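Local coordinates for uncharacterized protein (Bacteroides uniformis, PDB 4JPQ) that is of unknown function but probably binds carbohydrate through a family 9-type carbohydrate-binding domain, at residues S6-P18 with S52-L64. Residues are numbered along the deposited sequence; the frame is centred on the assembly and turned at random.
Sequences SLSVKKVMCTASP and SFRIAHTGREILL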
# COMPACT_ATOMS: atom_id res chain seq x y z
N SER A 6 -8.12 11.26 -8.23
CA SER A 6 -8.83 10.16 -8.85
C SER A 6 -7.89 9.28 -9.70
O SER A 6 -6.92 9.78 -10.29
CB SER A 6 -10.02 10.67 -9.64
OG SER A 6 -10.92 11.29 -8.74
N LEU A 7 -8.21 7.99 -9.73
CA LEU A 7 -7.47 6.98 -10.49
C LEU A 7 -8.36 5.99 -11.19
O LEU A 7 -9.36 5.55 -10.62
CB LEU A 7 -6.57 6.16 -9.57
CG LEU A 7 -5.07 6.36 -9.65
CD1 LEU A 7 -4.40 5.39 -8.69
CD2 LEU A 7 -4.55 6.15 -11.08
N SER A 8 -7.93 5.60 -12.40
CA SER A 8 -8.55 4.54 -13.17
C SER A 8 -7.68 3.31 -12.94
O SER A 8 -6.47 3.34 -13.21
CB SER A 8 -8.60 4.88 -14.66
OG SER A 8 -9.41 6.02 -14.86
N VAL A 9 -8.29 2.26 -12.40
CA VAL A 9 -7.63 0.99 -12.16
C VAL A 9 -8.03 0.13 -13.35
O VAL A 9 -9.14 -0.40 -13.39
CB VAL A 9 -8.06 0.39 -10.81
CG1 VAL A 9 -7.27 -0.88 -10.52
CG2 VAL A 9 -7.85 1.40 -9.69
N LYS A 10 -7.12 0.01 -14.33
CA LYS A 10 -7.37 -0.77 -15.55
C LYS A 10 -7.46 -2.27 -15.23
O LYS A 10 -6.80 -2.74 -14.30
CB LYS A 10 -6.27 -0.54 -16.60
CG LYS A 10 -6.24 0.85 -17.25
CD LYS A 10 -7.33 1.01 -18.30
CE LYS A 10 -7.22 2.32 -19.08
NZ LYS A 10 -7.59 3.50 -18.26
N LYS A 11 -8.29 -3.00 -15.99
CA LYS A 11 -8.43 -4.45 -15.81
C LYS A 11 -7.39 -5.19 -16.65
O LYS A 11 -7.16 -4.83 -17.80
CB LYS A 11 -9.82 -4.98 -16.19
CG LYS A 11 -10.01 -6.44 -15.74
CD LYS A 11 -11.38 -7.04 -15.99
CE LYS A 11 -11.43 -8.43 -15.35
NZ LYS A 11 -12.70 -9.18 -15.57
N VAL A 12 -6.84 -6.25 -16.07
CA VAL A 12 -5.89 -7.16 -16.70
C VAL A 12 -6.53 -8.56 -16.65
O VAL A 12 -7.09 -8.93 -15.62
CB VAL A 12 -4.54 -7.08 -15.97
CG1 VAL A 12 -3.57 -8.11 -16.51
CG2 VAL A 12 -3.97 -5.67 -16.11
N MSE A 13 -6.38 -9.33 -17.72
CA MSE A 13 -7.03 -10.65 -17.89
C MSE A 13 -6.13 -11.80 -17.52
O MSE A 13 -5.18 -12.12 -18.24
CB MSE A 13 -7.43 -10.83 -19.36
CG MSE A 13 -8.12 -9.63 -20.01
SE MSE A 13 -9.92 -9.47 -19.27
CE MSE A 13 -9.89 -7.59 -19.83
N CYS A 14 -6.44 -12.46 -16.39
CA CYS A 14 -5.64 -13.57 -15.86
C CYS A 14 -6.54 -14.73 -15.53
O CYS A 14 -7.47 -14.52 -14.76
CB CYS A 14 -5.01 -13.13 -14.54
SG CYS A 14 -4.05 -11.62 -14.59
N THR A 15 -6.28 -15.93 -16.06
CA THR A 15 -7.08 -17.12 -15.70
C THR A 15 -6.89 -17.54 -14.23
O THR A 15 -7.84 -18.02 -13.60
CB THR A 15 -6.74 -18.36 -16.55
OG1 THR A 15 -5.34 -18.66 -16.45
CG2 THR A 15 -7.14 -18.15 -18.00
N ALA A 16 -5.67 -17.35 -13.71
CA ALA A 16 -5.30 -17.71 -12.34
C ALA A 16 -4.70 -16.52 -11.60
O ALA A 16 -4.38 -15.49 -12.18
CB ALA A 16 -4.31 -18.88 -12.34
N SER A 17 -4.55 -16.70 -10.29
CA SER A 17 -3.96 -15.71 -9.42
C SER A 17 -2.46 -15.57 -9.74
O SER A 17 -1.74 -16.58 -9.69
CB SER A 17 -4.11 -16.14 -7.96
OG SER A 17 -3.45 -15.25 -7.08
N PRO A 18 -1.99 -14.36 -10.07
CA PRO A 18 -0.57 -14.15 -10.32
C PRO A 18 0.27 -14.14 -9.04
O PRO A 18 -0.23 -13.74 -7.97
CB PRO A 18 -0.53 -12.77 -10.95
CG PRO A 18 -1.67 -12.07 -10.33
CD PRO A 18 -2.75 -13.11 -10.24
N SER A 52 7.07 6.07 -6.63
CA SER A 52 5.96 5.95 -7.57
C SER A 52 5.27 4.60 -7.36
O SER A 52 5.85 3.68 -6.76
CB SER A 52 6.43 6.14 -9.02
OG SER A 52 7.26 5.07 -9.43
N PHE A 53 4.04 4.50 -7.83
CA PHE A 53 3.26 3.27 -7.73
C PHE A 53 2.33 3.09 -8.93
O PHE A 53 2.17 4.00 -9.73
CB PHE A 53 2.45 3.27 -6.43
CG PHE A 53 1.25 4.18 -6.46
CD1 PHE A 53 1.40 5.55 -6.31
CD2 PHE A 53 -0.03 3.66 -6.65
CE1 PHE A 53 0.29 6.39 -6.34
CE2 PHE A 53 -1.14 4.49 -6.67
CZ PHE A 53 -0.98 5.86 -6.52
N ARG A 54 1.72 1.91 -9.03
CA ARG A 54 0.71 1.65 -10.05
C ARG A 54 -0.19 0.53 -9.60
O ARG A 54 0.20 -0.32 -8.80
CB ARG A 54 1.29 1.36 -11.42
CG ARG A 54 2.22 0.18 -11.46
CD ARG A 54 2.71 -0.06 -12.87
NE ARG A 54 3.68 -1.14 -12.90
CZ ARG A 54 4.32 -1.55 -14.00
NH1 ARG A 54 4.08 -1.03 -15.21
NH2 ARG A 54 5.20 -2.55 -13.90
N ILE A 55 -1.40 0.54 -10.15
CA ILE A 55 -2.44 -0.34 -9.72
C ILE A 55 -3.31 -0.84 -10.89
O ILE A 55 -3.57 -0.12 -11.85
CB ILE A 55 -3.27 0.37 -8.62
CG1 ILE A 55 -4.27 -0.61 -7.96
CG2 ILE A 55 -3.95 1.64 -9.15
CD1 ILE A 55 -5.00 -0.04 -6.78
N ALA A 56 -3.76 -2.08 -10.76
CA ALA A 56 -4.65 -2.73 -11.74
C ALA A 56 -5.43 -3.83 -11.04
O ALA A 56 -5.25 -4.02 -9.83
CB ALA A 56 -3.84 -3.30 -12.87
N HIS A 57 -6.30 -4.54 -11.76
CA HIS A 57 -7.06 -5.63 -11.16
C HIS A 57 -7.38 -6.76 -12.11
O HIS A 57 -7.48 -6.56 -13.31
CB HIS A 57 -8.35 -5.12 -10.50
CG HIS A 57 -9.42 -4.71 -11.47
ND1 HIS A 57 -10.58 -5.44 -11.65
CD2 HIS A 57 -9.53 -3.63 -12.29
CE1 HIS A 57 -11.35 -4.83 -12.54
NE2 HIS A 57 -10.73 -3.73 -12.94
N THR A 58 -7.58 -7.93 -11.53
CA THR A 58 -7.96 -9.13 -12.26
C THR A 58 -9.46 -9.43 -12.22
O THR A 58 -9.91 -10.34 -12.89
CB THR A 58 -7.21 -10.35 -11.71
OG1 THR A 58 -7.62 -10.61 -10.36
CG2 THR A 58 -5.70 -10.09 -11.74
N GLY A 59 -10.21 -8.68 -11.41
CA GLY A 59 -11.64 -8.94 -11.19
C GLY A 59 -11.78 -9.57 -9.80
O GLY A 59 -12.66 -9.18 -9.02
N ARG A 60 -10.91 -10.54 -9.50
CA ARG A 60 -10.83 -11.20 -8.19
C ARG A 60 -9.74 -10.59 -7.30
O ARG A 60 -9.78 -10.78 -6.09
CB ARG A 60 -10.53 -12.70 -8.34
CG ARG A 60 -11.39 -13.46 -9.37
CD ARG A 60 -11.03 -14.93 -9.46
NE ARG A 60 -9.59 -15.14 -9.69
CZ ARG A 60 -8.99 -16.33 -9.75
NH1 ARG A 60 -9.68 -17.47 -9.66
NH2 ARG A 60 -7.67 -16.38 -9.94
N GLU A 61 -8.75 -9.88 -7.86
CA GLU A 61 -7.59 -9.37 -7.09
C GLU A 61 -7.11 -7.99 -7.50
O GLU A 61 -7.19 -7.64 -8.67
CB GLU A 61 -6.40 -10.33 -7.31
CG GLU A 61 -6.62 -11.76 -6.83
CD GLU A 61 -6.06 -12.78 -7.78
OE1 GLU A 61 -6.57 -12.88 -8.92
OE2 GLU A 61 -5.12 -13.47 -7.36
N ILE A 62 -6.58 -7.23 -6.53
CA ILE A 62 -5.98 -5.92 -6.76
C ILE A 62 -4.47 -6.16 -6.82
O ILE A 62 -3.93 -6.82 -5.93
CB ILE A 62 -6.24 -4.92 -5.62
CG1 ILE A 62 -7.73 -4.68 -5.45
CG2 ILE A 62 -5.52 -3.59 -5.90
CD1 ILE A 62 -8.10 -3.85 -4.24
N LEU A 63 -3.83 -5.57 -7.83
CA LEU A 63 -2.41 -5.68 -8.07
C LEU A 63 -1.75 -4.33 -7.85
O LEU A 63 -2.09 -3.37 -8.54
CB LEU A 63 -2.19 -6.10 -9.52
CG LEU A 63 -2.90 -7.36 -10.01
CD1 LEU A 63 -2.52 -7.63 -11.45
CD2 LEU A 63 -2.58 -8.57 -9.14
N LEU A 64 -0.82 -4.26 -6.89
CA LEU A 64 -0.05 -3.04 -6.57
C LEU A 64 1.43 -3.25 -6.79
O LEU A 64 1.94 -4.29 -6.40
CB LEU A 64 -0.18 -2.67 -5.10
CG LEU A 64 -1.46 -2.11 -4.56
CD1 LEU A 64 -1.32 -1.96 -3.06
CD2 LEU A 64 -1.76 -0.78 -5.21
O HOH W 1 -7.95 -13.83 -11.49
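Lys11 lies across the imidazole of His57, its CG over one face at 4.1 Å from the ring centroid, a CH-pi contact displaced toward the rim. With CG anti to the backbone N (chi1 -169°) and the rest of the chain extended, CE continues past the ring to the carbonyl O of Thr58, and the ammonium goes on to a salt bridge with Asp175. The ring edge of His57 meets the carbonyl O of Val9, which lies in its plane near CD2, while Phe219 packs against it edge-to-face. Two backbone bonds of parallel-strand type grip His57, pairing it with Lys11: its N donates to Lys10 O, and its O receives Val12 N at 2.9 Å, almost straight at 173°. Back along strand 6-11, which diverges from strand 52-57 at 48°, the contact is carried mainly by apolar side chains. Val9 sets CG1 against the backbone of Ala56 and CG2 against CG2 of Ile55, and CD1 of Leu7 reaches both Ile55 CG2 and Phe53 CE2. Beyond the strand, residues 12-18 wrap round the turn 58-60 joining strands 50-57 and 61-70. Cys14 SG touches Thr58 CG2 at 3.6 Å, Ser17 OG pairs with Glu61 OE2 at a doubtfully short separation, and Pro18 CG rests on Leu63 CD2 at 3.8 Å. Glu61 OE1 accepts Thr58 OG1 and a water, which probably fixes the carboxylate's rotation. Strand 6-11 thus bridges strands 50-57 and 215-219, parallel to both, consistent with the beta-sandwich fold of CBD9-like carbohydrate-binding domains.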